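Local coordinates for protein endoglucanase (Clostridium thermocellum, PDB 2E4T) that probably hydrolyses internal beta-1,4-glucosidic linkages in cellulose and xyloglucan, using this glycoside hydrolase family 44 module of a larger multidomain enzyme, at residues I404-N409 with W477-G482; G370-A375 with L507-I512; A434-V439 with S444-I449. All coordinates share one frame; numbering follows the deposited sequence. Where two conformers were deposited one is given.

Contacts 1 and 2 join barrel helices to the beta sheet beside the TIM-like barrel, and contact 3 lies within that sheet. Contacts 1 and 2, with centres about 7 Å apart, pack helices 398-408 and 368-384 against neighbouring strands 474-480 and 508-514; contact 3, its centre about 15 Å from either, is a hairpin. His-511 ties them together: its ND1 is 2.7 Å from Leu-406 O of contact 1, and its NE2 is 2.8 Å from His-447 ND1 of contact 3. Tyr-407 OH reaches Ala-375 O at 2.7 Å, joining the two helices. The bound zinc ion lies about 13 Å from the side chain of Phe-479, in contact 1.

Contact 1 of 3, residues I404-N409 with W477-G482; sequences INLYTN and WAFDRG
Leu-406, near the C-terminal end of helix 398-408, meets Trp-477 and Phe-479 of strand 474-480 where the TIM-like barrel packs against the neighbouring beta sheet. The two methyls of the leucine divide the work. CD1 approaches the main chain of the strand, 4.0 Å from Trp-477 O, while CD2 lies 4.1 Å from Phe-479 CE2 and comes to the ring at a slant. With CG swung away from the backbone N (chi1 -164°), the leucine fork is carried off the helix toward the strand, bridging two residues that alternate with Ala-478, whose CB points away. Phe-479 holds its ring between its own N and carbonyl carbon (chi1 64°), and the ring is further packed by Ala-509, Ile-368 and Ile-486. Trp-477 behaves differently: its CB heads toward the helix, but the indole bends away to meet the ring of Tyr-410, leaving chiefly its carbonyl to the leucine.

The helix is finishing here. Ile-404 O receives both Tyr-407 N (2.9 Å) and Thr-408 N (3.0 Å), and Asn-409 N still bonds to Asn-405 O at 2.8 Å. Leu-406 O bonds to His-511 ND1, tying the helix to strand 508-514.

Only 128 Å² is buried between the segments, mainly by van der Waals packing of methyls on a ring and on a main-chain carbonyl. Residues 404-409 and 477-482 share no hydrogen bond; the polar link beside them runs from Tyr-399 OH to Asp-480 O. The leucine thus fills the space between helix and strand by nonpolar packing that imposes no bond direction.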
ATOM      1  N   ILE A 404       3.581  -4.314 -11.953  1.00  5.07           N
ATOM      2  CA  ILE A 404       3.741  -5.226 -10.812  1.00  4.85           C
ATOM      3  C   ILE A 404       4.461  -6.518 -11.257  1.00  4.88           C
ATOM      4  O   ILE A 404       5.446  -6.941 -10.633  1.00  5.18           O
ATOM      5  CB  ILE A 404       2.363  -5.544 -10.170  1.00  5.27           C
ATOM      6  CG1 ILE A 404       1.762  -4.269  -9.580  1.00  5.70           C
ATOM      7  CG2 ILE A 404       2.507  -6.639  -9.143  1.00  6.04           C
ATOM      8  CD1 ILE A 404       0.281  -4.396  -9.220  1.00  7.02           C
ATOM      9  N   ASN A 405       3.942  -7.177 -12.319  1.00  4.98           N
ATOM     10  CA  ASN A 405       4.549  -8.444 -12.752  1.00  4.94           C
ATOM     11  C   ASN A 405       5.995  -8.276 -13.181  1.00  4.96           C
ATOM     12  O   ASN A 405       6.771  -9.248 -13.118  1.00  5.52           O
ATOM     13  CB  ASN A 405       3.736  -9.071 -13.897  1.00  5.19           C
ATOM     14  CG  ASN A 405       2.514  -9.798 -13.391  1.00  6.26           C
ATOM     15  OD1 ASN A 405       2.416 -10.243 -12.255  1.00  7.10           O
ATOM     16  ND2 ASN A 405       1.535  -9.957 -14.331  1.00  7.73           N
ATOM     17  N   LEU A 406       6.403  -7.093 -13.633  1.00  4.98           N
ATOM     18  CA  LEU A 406       7.809  -6.888 -14.007  1.00  5.12           C
ATOM     19  C   LEU A 406       8.714  -7.207 -12.787  1.00  5.17           C
ATOM     20  O   LEU A 406       9.865  -7.653 -12.973  1.00  5.87           O
ATOM     21  CB  LEU A 406       8.020  -5.482 -14.502  1.00  5.98           C
ATOM     22  CG  LEU A 406       9.333  -5.264 -15.270  1.00  6.34           C
ATOM     23  CD1 LEU A 406       9.392  -6.019 -16.578  1.00  7.56           C
ATOM     24  CD2 LEU A 406       9.555  -3.751 -15.477  1.00  8.56           C
ATOM     25  N   TYR A 407       8.204  -6.942 -11.575  1.00  5.18           N
ATOM     26  CA  TYR A 407       8.916  -7.283 -10.358  1.00  5.10           C
ATOM     27  C   TYR A 407       8.600  -8.676  -9.845  1.00  5.10           C
ATOM     28  O   TYR A 407       9.501  -9.359  -9.333  1.00  6.75           O
ATOM     29  CB  TYR A 407       8.608  -6.286  -9.233  1.00  5.35           C
ATOM     30  CG  TYR A 407       9.231  -4.932  -9.466  1.00  4.95           C
ATOM     31  CD1 TYR A 407      10.432  -4.579  -8.800  1.00  5.03           C
ATOM     32  CD2 TYR A 407       8.645  -4.001 -10.324  1.00  5.05           C
ATOM     33  CE1 TYR A 407      11.019  -3.353  -8.987  1.00  4.96           C
ATOM     34  CE2 TYR A 407       9.233  -2.767 -10.556  1.00  5.17           C
ATOM     35  CZ  TYR A 407      10.427  -2.412  -9.856  1.00  4.88           C
ATOM     36  OH  TYR A 407      11.051  -1.209 -10.063  1.00  5.06           O
ATOM     37  N   THR A 408       7.350  -9.115  -9.899  1.00  5.38           N
ATOM     38  CA  THR A 408       6.948 -10.308  -9.172  1.00  5.34           C
ATOM     39  C   THR A 408       6.912 -11.569 -10.004  1.00  5.49           C
ATOM     40  O   THR A 408       6.866 -12.677  -9.417  1.00  6.59           O
ATOM     41  CB  THR A 408       5.543 -10.103  -8.537  1.00  5.67           C
ATOM     42  OG1 THR A 408       4.662  -9.932  -9.664  1.00  5.73           O
ATOM     43  CG2 THR A 408       5.501  -8.948  -7.589  1.00  6.07           C
ATOM     44  N   ASN A 409       6.847 -11.452 -11.330  1.00  5.58           N
ATOM     45  CA  ASN A 409       6.616 -12.647 -12.161  1.00  5.95           C
ATOM     46  C   ASN A 409       6.903 -12.226 -13.604  1.00  6.47           C
ATOM     47  O   ASN A 409       5.998 -12.169 -14.472  1.00  7.46           O
ATOM     48  CB  ASN A 409       5.205 -13.176 -11.989  1.00  6.66           C
ATOM     49  CG  ASN A 409       5.050 -14.564 -12.577  1.00  7.29           C
ATOM     50  OD1 ASN A 409       5.925 -15.057 -13.323  1.00  7.95           O
ATOM     51  ND2 ASN A 409       3.978 -15.236 -12.203  1.00  8.66           N
ATOM     52  N   TRP A 477      13.384  -8.900 -20.269  1.00  5.99           N
ATOM     53  CA  TRP A 477      11.939  -8.947 -20.415  1.00  6.24           C
ATOM     54  C   TRP A 477      11.406  -7.518 -20.385  1.00  6.07           C
ATOM     55  O   TRP A 477      11.944  -6.683 -19.648  1.00  7.24           O
ATOM     56  CB  TRP A 477      11.309  -9.782 -19.274  1.00  6.78           C
ATOM     57  CG  TRP A 477      11.604 -11.240 -19.386  1.00  6.97           C
ATOM     58  CD1 TRP A 477      10.708 -12.191 -19.861  1.00  8.77           C
ATOM     59  CD2 TRP A 477      12.774 -11.952 -19.030  1.00  7.98           C
ATOM     60  NE1 TRP A 477      11.255 -13.419 -19.801  1.00 10.32           N
ATOM     61  CE2 TRP A 477      12.526 -13.315 -19.318  1.00  9.39           C
ATOM     62  CE3 TRP A 477      14.002 -11.592 -18.481  1.00  9.31           C
ATOM     63  CZ2 TRP A 477      13.472 -14.326 -19.081  1.00 11.02           C
ATOM     64  CZ3 TRP A 477      14.947 -12.573 -18.224  1.00 10.20           C
ATOM     65  CH2 TRP A 477      14.670 -13.907 -18.546  1.00 11.41           C
ATOM     66  N   ALA A 478      10.395  -7.210 -21.202  1.00  5.46           N
ATOM     67  CA  ALA A 478       9.970  -5.806 -21.271  1.00  5.88           C
ATOM     68  C   ALA A 478       8.505  -5.705 -21.660  1.00  5.53           C
ATOM     69  O   ALA A 478       7.923  -6.609 -22.262  1.00  5.95           O
ATOM     70  CB  ALA A 478      10.821  -5.021 -22.281  1.00  7.16           C
ATOM     71  N   PHE A 479       7.934  -4.535 -21.318  1.00  5.80           N
ATOM     72  CA  PHE A 479       6.656  -4.114 -21.889  1.00  5.57           C
ATOM     73  C   PHE A 479       6.805  -2.688 -22.435  1.00  5.97           C
ATOM     74  O   PHE A 479       7.757  -1.955 -22.145  1.00  6.75           O
ATOM     75  CB  PHE A 479       5.474  -4.235 -20.898  1.00  5.88           C
ATOM     76  CG  PHE A 479       5.554  -3.334 -19.677  1.00  5.49           C
ATOM     77  CD1 PHE A 479       5.136  -2.008 -19.731  1.00  6.42           C
ATOM     78  CD2 PHE A 479       6.013  -3.831 -18.449  1.00  5.79           C
ATOM     79  CE1 PHE A 479       5.140  -1.216 -18.604  1.00  6.48           C
ATOM     80  CE2 PHE A 479       6.003  -3.038 -17.315  1.00  6.00           C
ATOM     81  CZ  PHE A 479       5.547  -1.723 -17.375  1.00  6.09           C
ATOM     82  N   ASP A 480       5.842  -2.318 -23.308  1.00  6.18           N
ATOM     83  CA  ASP A 480       5.973  -1.083 -24.071  1.00  6.53           C
ATOM     84  C   ASP A 480       4.571  -0.744 -24.633  1.00  6.65           C
ATOM     85  O   ASP A 480       3.585  -1.404 -24.281  1.00  7.07           O
ATOM     86  CB  ASP A 480       7.058  -1.195 -25.148  1.00  7.87           C
ATOM     87  CG  ASP A 480       6.820  -2.385 -26.050  1.00  8.43           C
ATOM     88  OD1 ASP A 480       5.630  -2.718 -26.350  1.00  9.96           O
ATOM     89  OD2 ASP A 480       7.842  -2.980 -26.495  1.00 11.61           O
ATOM     90  N   ARG A 481       4.483   0.250 -25.505  1.00  7.16           N
ATOM     91  CA  ARG A 481       3.161   0.629 -26.070  1.00  7.53           C
ATOM     92  C   ARG A 481       2.571  -0.468 -26.916  1.00  7.54           C
ATOM     93  O   ARG A 481       1.339  -0.500 -27.107  1.00  9.32           O
ATOM     94  CB  ARG A 481       3.275   1.925 -26.852  1.00  7.92           C
ATOM     95  CG  ARG A 481       3.278   3.096 -25.918  1.00  8.73           C
ATOM     96  CD  ARG A 481       3.596   4.384 -26.582  1.00  8.39           C
ATOM     97  NE  ARG A 481       4.976   4.412 -27.058  1.00  8.18           N
ATOM     98  CZ  ARG A 481       5.539   5.454 -27.662  1.00  9.61           C
ATOM     99  NH1 ARG A 481       4.804   6.564 -27.881  1.00 10.36           N
ATOM    100  NH2 ARG A 481       6.790   5.382 -28.081  1.00 12.01           N
ATOM    101  N   GLY A 482       3.388  -1.315 -27.500  1.00  8.03           N
ATOM    102  CA  GLY A 482       2.839  -2.390 -28.328  1.00  8.60           C
ATOM    103  C   GLY A 482       1.993  -3.372 -27.542  1.00  8.72           C
ATOM    104  O   GLY A 482       1.017  -3.953 -28.074  1.00 10.89           O
TER

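Contact 2 of 3, residues G370-A375 with L507-I512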
ATOM      1  N   GLY A 370       1.060   4.706 -17.123  1.00  5.35           N
ATOM      2  CA  GLY A 370       0.664   4.129 -15.855  1.00  5.88           C
ATOM      3  C   GLY A 370       1.508   2.931 -15.495  1.00  5.03           C
ATOM      4  O   GLY A 370       1.793   2.676 -14.306  1.00  5.80           O
ATOM      5  N   GLY A 371       1.950   2.152 -16.494  1.00  5.29           N
ATOM      6  CA  GLY A 371       2.830   1.010 -16.232  1.00  5.28           C
ATOM      7  C   GLY A 371       4.240   1.428 -15.853  1.00  5.17           C
ATOM      8  O   GLY A 371       4.846   0.845 -14.930  1.00  5.17           O
ATOM      9  N   ILE A 372       4.793   2.407 -16.562  1.00  4.94           N
ATOM     10  CA  ILE A 372       6.114   2.901 -16.226  1.00  4.72           C
ATOM     11  C   ILE A 372       6.092   3.563 -14.847  1.00  4.84           C
ATOM     12  O   ILE A 372       6.981   3.299 -14.015  1.00  5.36           O
ATOM     13  CB  ILE A 372       6.664   3.827 -17.325  1.00  5.35           C
ATOM     14  CG1 ILE A 372       6.863   3.012 -18.630  1.00  6.00           C
ATOM     15  CG2 ILE A 372       7.967   4.466 -16.848  1.00  6.28           C
ATOM     16  CD1 ILE A 372       7.264   3.871 -19.827  1.00  7.68           C
ATOM     17  N   ALA A 373       5.100   4.408 -14.580  1.00  4.79           N
ATOM     18  CA  ALA A 373       5.023   5.026 -13.252  1.00  5.08           C
ATOM     19  C   ALA A 373       4.892   3.955 -12.171  1.00  4.70           C
ATOM     20  O   ALA A 373       5.532   4.061 -11.111  1.00  4.89           O
ATOM     21  CB  ALA A 373       3.877   6.034 -13.179  1.00  5.89           C
ATOM     22  N   GLN A 374       4.045   2.928 -12.410  1.00  4.91           N
ATOM     23  CA  GLN A 374       3.898   1.863 -11.416  1.00  4.75           C
ATOM     24  C   GLN A 374       5.242   1.180 -11.148  1.00  4.49           C
ATOM     25  O   GLN A 374       5.625   0.927  -9.993  1.00  4.97           O
ATOM     26  CB  GLN A 374       2.869   0.846 -11.917  1.00  5.12           C
ATOM     27  CG  GLN A 374       2.695  -0.334 -10.946  1.00  5.06           C
ATOM     28  CD  GLN A 374       2.063   0.081  -9.642  1.00  4.94           C
ATOM     29  OE1 GLN A 374       1.453   1.149  -9.510  1.00  5.96           O
ATOM     30  NE2 GLN A 374       2.178  -0.794  -8.638  1.00  6.62           N
ATOM     31  N   ALA A 375       5.974   0.820 -12.235  1.00  4.81           N
ATOM     32  CA  ALA A 375       7.272   0.166 -12.038  1.00  4.74           C
ATOM     33  C   ALA A 375       8.226   1.087 -11.287  1.00  4.75           C
ATOM     34  O   ALA A 375       9.063   0.632 -10.473  1.00  5.18           O
ATOM     35  CB  ALA A 375       7.841  -0.261 -13.394  1.00  5.68           C
ATOM     36  N   LEU A 507       9.494   5.087 -24.028  1.00  6.62           N
ATOM     37  CA  LEU A 507       8.399   4.585 -23.195  1.00  6.49           C
ATOM     38  C   LEU A 507       8.399   3.043 -23.140  1.00  5.97           C
ATOM     39  O   LEU A 507       7.452   2.363 -23.513  1.00  6.40           O
ATOM     40  CB  LEU A 507       7.032   5.094 -23.663  1.00  7.08           C
ATOM     41  CG  LEU A 507       6.924   6.635 -23.621  1.00  6.87           C
ATOM     42  CD1 LEU A 507       5.520   7.056 -24.135  1.00  9.84           C
ATOM     43  CD2 LEU A 507       7.222   7.225 -22.246  1.00  9.04           C
ATOM     44  N   THR A 508       9.500   2.520 -22.578  1.00  6.58           N
ATOM     45  CA  THR A 508       9.663   1.081 -22.400  1.00  7.03           C
ATOM     46  C   THR A 508      10.149   0.805 -20.977  1.00  6.20           C
ATOM     47  O   THR A 508      10.963   1.575 -20.441  1.00  7.87           O
ATOM     48  CB  THR A 508      10.693   0.565 -23.419  1.00  7.66           C
ATOM     49  OG1 THR A 508      10.125   0.745 -24.717  0.50  7.14           O
ATOM     50  CG2 THR A 508      10.990  -0.968 -23.314  0.50  5.39           C
ATOM     51  N   ALA A 509       9.685  -0.296 -20.423  1.00  5.86           N
ATOM     52  CA  ALA A 509      10.100  -0.777 -19.127  1.00  5.66           C
ATOM     53  C   ALA A 509      10.724  -2.142 -19.291  1.00  5.74           C
ATOM     54  O   ALA A 509      10.090  -3.050 -19.832  1.00  7.08           O
ATOM     55  CB  ALA A 509       8.897  -0.887 -18.173  1.00  6.34           C
ATOM     56  N   CYS A 510      11.970  -2.313 -18.815  1.00  6.06           N
ATOM     57  CA  CYS A 510      12.679  -3.552 -18.964  1.00  6.30           C
ATOM     58  C   CYS A 510      13.164  -4.099 -17.617  1.00  5.69           C
ATOM     59  O   CYS A 510      13.412  -3.355 -16.672  1.00  6.02           O
ATOM     60  CB  CYS A 510      14.075  -3.252 -19.709  0.60  5.61           C
ATOM     61  SG  CYS A 510      13.964  -2.431 -21.288  0.60  7.75           S
ATOM     62  N   HIS A 511      13.298  -5.429 -17.610  1.00  5.44           N
ATOM     63  CA  HIS A 511      13.939  -6.147 -16.487  1.00  5.21           C
ATOM     64  C   HIS A 511      15.065  -6.961 -17.134  1.00  5.37           C
ATOM     65  O   HIS A 511      14.816  -7.838 -17.961  1.00  5.98           O
ATOM     66  CB  HIS A 511      12.907  -7.063 -15.816  1.00  5.74           C
ATOM     67  CG  HIS A 511      13.388  -7.688 -14.542  1.00  5.61           C
ATOM     68  ND1 HIS A 511      12.505  -8.024 -13.544  1.00  5.75           N
ATOM     69  CD2 HIS A 511      14.615  -8.136 -14.102  1.00  6.41           C
ATOM     70  CE1 HIS A 511      13.179  -8.633 -12.563  1.00  6.08           C
ATOM     71  NE2 HIS A 511      14.462  -8.712 -12.853  1.00  6.13           N
ATOM     72  N   ILE A 512      16.300  -6.613 -16.730  1.00  5.72           N
ATOM     73  CA  ILE A 512      17.503  -7.268 -17.246  1.00  5.86           C
ATOM     74  C   ILE A 512      18.006  -8.200 -16.124  1.00  5.87           C
ATOM     75  O   ILE A 512      18.057  -7.797 -14.961  1.00  6.21           O
ATOM     76  CB  ILE A 512      18.584  -6.229 -17.567  1.00  6.45           C
ATOM     77  CG1 ILE A 512      18.064  -5.201 -18.575  1.00  7.60           C
ATOM     78  CG2 ILE A 512      19.870  -6.915 -18.047  1.00  7.98           C
ATOM     79  CD1 ILE A 512      19.008  -4.002 -18.765  1.00  9.63           C
TER
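Ile-372 makes the closest approach, its CD1 lying 3.6 Å from both Leu-507 C and Leu-507 CA, so that the methyl rests on main chain more than on side chain. The same methyl is 3.8 Å from Thr-508 N and 4.0 Å from Leu-507 CB. Behind it, Ile-372 CG1 passes 4.4 Å from Ala-509 CB, the small side chain that points back toward the helix. An extended branch (chi2 174°) carries CD1 past this alanine to the main chain at Leu-507 and Thr-508.

That chain is specially shaped. Leu-507 has positive phi and psi (45° and 63°), and together with Thr-508 it faces Asn-452 as a G1 beta bulge; the isoleucine methyl thus packs on the bulge itself. The helix side is regular, Gln-374 N bonding to Gly-370 O at 3.0 Å and Ala-375 N to Gly-371 O at 2.9 Å.

Further out, Thr-508 OG1 bonds to Ala-506 O in the modelled conformer. Leu-311 of helix 304-312 touches both Ile-372 and Leu-507, and Ala-509 is also met by Leu-406, Phe-479 and Leu-451. Helix 368-384 therefore lies against strand 508-514 with helices 304-312 and 398-408 contributing to the packing and strands 474-480 and 442-452 alongside in the sheet.

Contact 3 of 3, residues A434-V439 with S444-I449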
ATOM      1  N   ALA A 434      16.428   3.617 -12.775  1.00  6.85           N
ATOM      2  CA  ALA A 434      17.031   2.308 -12.783  1.00  6.81           C
ATOM      3  C   ALA A 434      17.161   1.842 -11.347  1.00  6.11           C
ATOM      4  O   ALA A 434      17.596   2.594 -10.476  1.00  7.55           O
ATOM      5  CB  ALA A 434      18.416   2.314 -13.503  1.00  8.63           C
ATOM      6  N   TYR A 435      16.789   0.569 -11.138  1.00  5.58           N
ATOM      7  CA  TYR A 435      16.888  -0.068  -9.832  1.00  5.51           C
ATOM      8  C   TYR A 435      17.590  -1.392  -9.993  1.00  5.40           C
ATOM      9  O   TYR A 435      17.319  -2.124 -10.946  1.00  7.02           O
ATOM     10  CB  TYR A 435      15.458  -0.331  -9.235  1.00  6.17           C
ATOM     11  CG  TYR A 435      14.663   0.934  -9.186  1.00  5.91           C
ATOM     12  CD1 TYR A 435      14.862   1.860  -8.151  1.00  6.82           C
ATOM     13  CD2 TYR A 435      13.771   1.305 -10.215  1.00  5.93           C
ATOM     14  CE1 TYR A 435      14.212   3.070  -8.128  1.00  7.35           C
ATOM     15  CE2 TYR A 435      13.128   2.521 -10.220  1.00  6.35           C
ATOM     16  CZ  TYR A 435      13.374   3.417  -9.195  1.00  6.45           C
ATOM     17  OH  TYR A 435      12.799   4.683  -9.159  1.00  7.63           O
ATOM     18  N   ALA A 436      18.471  -1.745  -9.043  1.00  5.65           N
ATOM     19  CA  ALA A 436      19.219  -2.982  -9.157  1.00  5.84           C
ATOM     20  C   ALA A 436      19.089  -3.785  -7.842  1.00  5.51           C
ATOM     21  O   ALA A 436      18.940  -3.203  -6.762  1.00  6.35           O
ATOM     22  CB  ALA A 436      20.701  -2.725  -9.449  1.00  7.29           C
ATOM     23  N   SER A 437      19.153  -5.108  -8.012  1.00  5.55           N
ATOM     24  CA  SER A 437      19.062  -5.962  -6.844  1.00  5.52           C
ATOM     25  C   SER A 437      19.779  -7.285  -7.128  1.00  5.55           C
ATOM     26  O   SER A 437      20.034  -7.699  -8.263  1.00  5.97           O
ATOM     27  CB  SER A 437      17.598  -6.272  -6.502  1.00  5.73           C
ATOM     28  OG  SER A 437      16.968  -6.936  -7.600  1.00  6.11           O
ATOM     29  N   ILE A 438      20.072  -7.948  -6.003  1.00  5.85           N
ATOM     30  CA  ILE A 438      20.625  -9.311  -5.990  1.00  6.35           C
ATOM     31  C   ILE A 438      19.714 -10.162  -5.097  1.00  6.13           C
ATOM     32  O   ILE A 438      18.738  -9.689  -4.520  1.00  6.48           O
ATOM     33  CB  ILE A 438      22.100  -9.309  -5.527  1.00  6.47           C
ATOM     34  CG1 ILE A 438      22.218  -8.845  -4.074  1.00  6.97           C
ATOM     35  CG2 ILE A 438      22.927  -8.486  -6.508  1.00  7.33           C
ATOM     36  CD1 ILE A 438      23.663  -8.885  -3.531  1.00  8.43           C
ATOM     37  N   VAL A 439      20.062 -11.456  -4.960  1.00  7.54           N
ATOM     38  CA  VAL A 439      19.287 -12.391  -4.178  1.00  7.36           C
ATOM     39  C   VAL A 439      20.057 -12.688  -2.895  1.00  7.47           C
ATOM     40  O   VAL A 439      21.164 -13.254  -2.944  1.00  7.99           O
ATOM     41  CB  VAL A 439      19.002 -13.662  -4.947  1.00  8.85           C
ATOM     42  CG1 VAL A 439      18.179 -14.651  -4.101  1.00 10.70           C
ATOM     43  CG2 VAL A 439      18.296 -13.330  -6.276  1.00 11.36           C
ATOM     44  N   SER A 444      25.553 -13.358  -7.835  1.00  9.34           N
ATOM     45  CA  SER A 444      25.705 -14.169  -9.055  1.00 10.13           C
ATOM     46  C   SER A 444      24.703 -13.777 -10.141  1.00  9.47           C
ATOM     47  O   SER A 444      25.023 -13.866 -11.330  1.00 10.57           O
ATOM     48  CB  SER A 444      25.512 -15.643  -8.701  1.00 11.67           C
ATOM     49  OG  SER A 444      26.531 -16.092  -7.857  0.60 10.82           O
ATOM     50  N   LYS A 445      23.475 -13.429  -9.752  1.00  9.36           N
ATOM     51  CA  LYS A 445      22.474 -12.897 -10.698  1.00  9.37           C
ATOM     52  C   LYS A 445      22.146 -11.481 -10.254  1.00  8.05           C
ATOM     53  O   LYS A 445      21.764 -11.227  -9.112  1.00 10.28           O
ATOM     54  CB  LYS A 445      21.231 -13.757 -10.712  1.00 12.05           C
ATOM     55  CG  LYS A 445      21.505 -15.178 -11.160  1.00 18.57           C
ATOM     56  CD  LYS A 445      20.231 -15.899 -11.603  1.00 24.89           C
ATOM     57  CE  LYS A 445      20.499 -17.347 -12.087  1.00 25.89           C
ATOM     58  NZ  LYS A 445      19.182 -18.051 -12.219  1.00 32.58           N
ATOM     59  N   LEU A 446      22.343 -10.574 -11.198  1.00  7.32           N
ATOM     60  CA  LEU A 446      22.082  -9.147 -10.951  1.00  6.62           C
ATOM     61  C   LEU A 446      20.852  -8.747 -11.754  1.00  6.24           C
ATOM     62  O   LEU A 446      20.824  -8.895 -12.984  1.00  7.30           O
ATOM     63  CB  LEU A 446      23.300  -8.325 -11.367  1.00  7.75           C
ATOM     64  CG  LEU A 446      23.136  -6.814 -11.343  1.00  8.02           C
ATOM     65  CD1 LEU A 446      22.789  -6.310  -9.900  1.00  9.31           C
ATOM     66  CD2 LEU A 446      24.413  -6.144 -11.827  1.00  9.10           C
ATOM     67  N   HIS A 447      19.834  -8.276 -11.043  1.00  5.77           N
ATOM     68  CA  HIS A 447      18.591  -7.830 -11.637  1.00  5.67           C
ATOM     69  C   HIS A 447      18.552  -6.323 -11.766  1.00  5.77           C
ATOM     70  O   HIS A 447      18.911  -5.625 -10.810  1.00  6.34           O
ATOM     71  CB  HIS A 447      17.423  -8.262 -10.718  1.00  6.05           C
ATOM     72  CG  HIS A 447      17.221  -9.728 -10.686  1.00  6.60           C
ATOM     73  ND1 HIS A 447      16.236 -10.335 -11.415  1.00  7.45           N
ATOM     74  CD2 HIS A 447      17.885 -10.705 -10.020  1.00  8.21           C
ATOM     75  CE1 HIS A 447      16.307 -11.650 -11.197  1.00  8.88           C
ATOM     76  NE2 HIS A 447      17.299 -11.902 -10.349  1.00  8.98           N
ATOM     77  N   ILE A 448      18.111  -5.824 -12.939  1.00  5.81           N
ATOM     78  CA  ILE A 448      18.041  -4.407 -13.158  1.00  5.70           C
ATOM     79  C   ILE A 448      16.683  -4.072 -13.770  1.00  5.62           C
ATOM     80  O   ILE A 448      16.325  -4.619 -14.827  1.00  6.84           O
ATOM     81  CB  ILE A 448      19.153  -3.889 -14.123  1.00  6.11           C
ATOM     82  CG1 ILE A 448      20.539  -4.288 -13.604  1.00  7.51           C
ATOM     83  CG2 ILE A 448      19.029  -2.397 -14.310  1.00  8.78           C
ATOM     84  CD1 ILE A 448      21.633  -4.129 -14.664  1.00  9.14           C
ATOM     85  N   ILE A 449      15.932  -3.171 -13.136  1.00  5.11           N
ATOM     86  CA  ILE A 449      14.737  -2.585 -13.769  1.00  5.11           C
ATOM     87  C   ILE A 449      15.179  -1.272 -14.367  1.00  5.64           C
ATOM     88  O   ILE A 449      15.775  -0.411 -13.694  1.00  6.79           O
ATOM     89  CB  ILE A 449      13.624  -2.278 -12.685  1.00  6.91           C
ATOM     90  CG1 ILE A 449      13.120  -3.537 -12.003  1.00  7.74           C
ATOM     91  CG2 ILE A 449      12.514  -1.513 -13.322  1.00  7.17           C
ATOM     92  CD1 ILE A 449      12.480  -4.460 -12.928  1.00 11.93           C
TER
HETATM   93  O   HOH W   1      21.730 -13.081  -7.182  1.00 11.78           O
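Tyr-435 and Ile-449 form one antiparallel hydrogen-bonded pair of this beta hairpin, Ser-437 and His-447 the next. Tyr-435 N donates to Ile-449 O (2.9 Å) and Ile-449 N to Tyr-435 O (2.8 Å). Ser-437 N reaches His-447 O at 2.9 Å; the returning bond, His-447 N to Ser-437 O, is 2.8 Å long and straighter, with 166° at the hydrogen. His-447 O also takes a CA-H...O contact from Ala-436 CA at 3.1 Å.

Ala-436 and Ile-448, the non-hydrogen-bonded pair between, turn their backbones outward to Val-422 and Ile-512. Toward the turn the strands part, and a water spans the gap, accepting from Val-439 N (3.2 Å) and donating to Lys-445 O (2.7 Å). On the face of Ala-436, Leu-446 CD1 packs obliquely against Ile-438 CG2 at 4.0 Å. On the other face, Tyr-435 OH bonds to Asp-376 OD1, Ser-437 OG has a weak bond from Gly-418 N, and His-447 ND1 bonds to His-511 NE2.

Direct bonding thus gives way to water at the turn end. His-511 ND1 probably donates to Leu-406 O, so if His-511 is neutral its NE2 would accept and His-447 ND1 would be the donor.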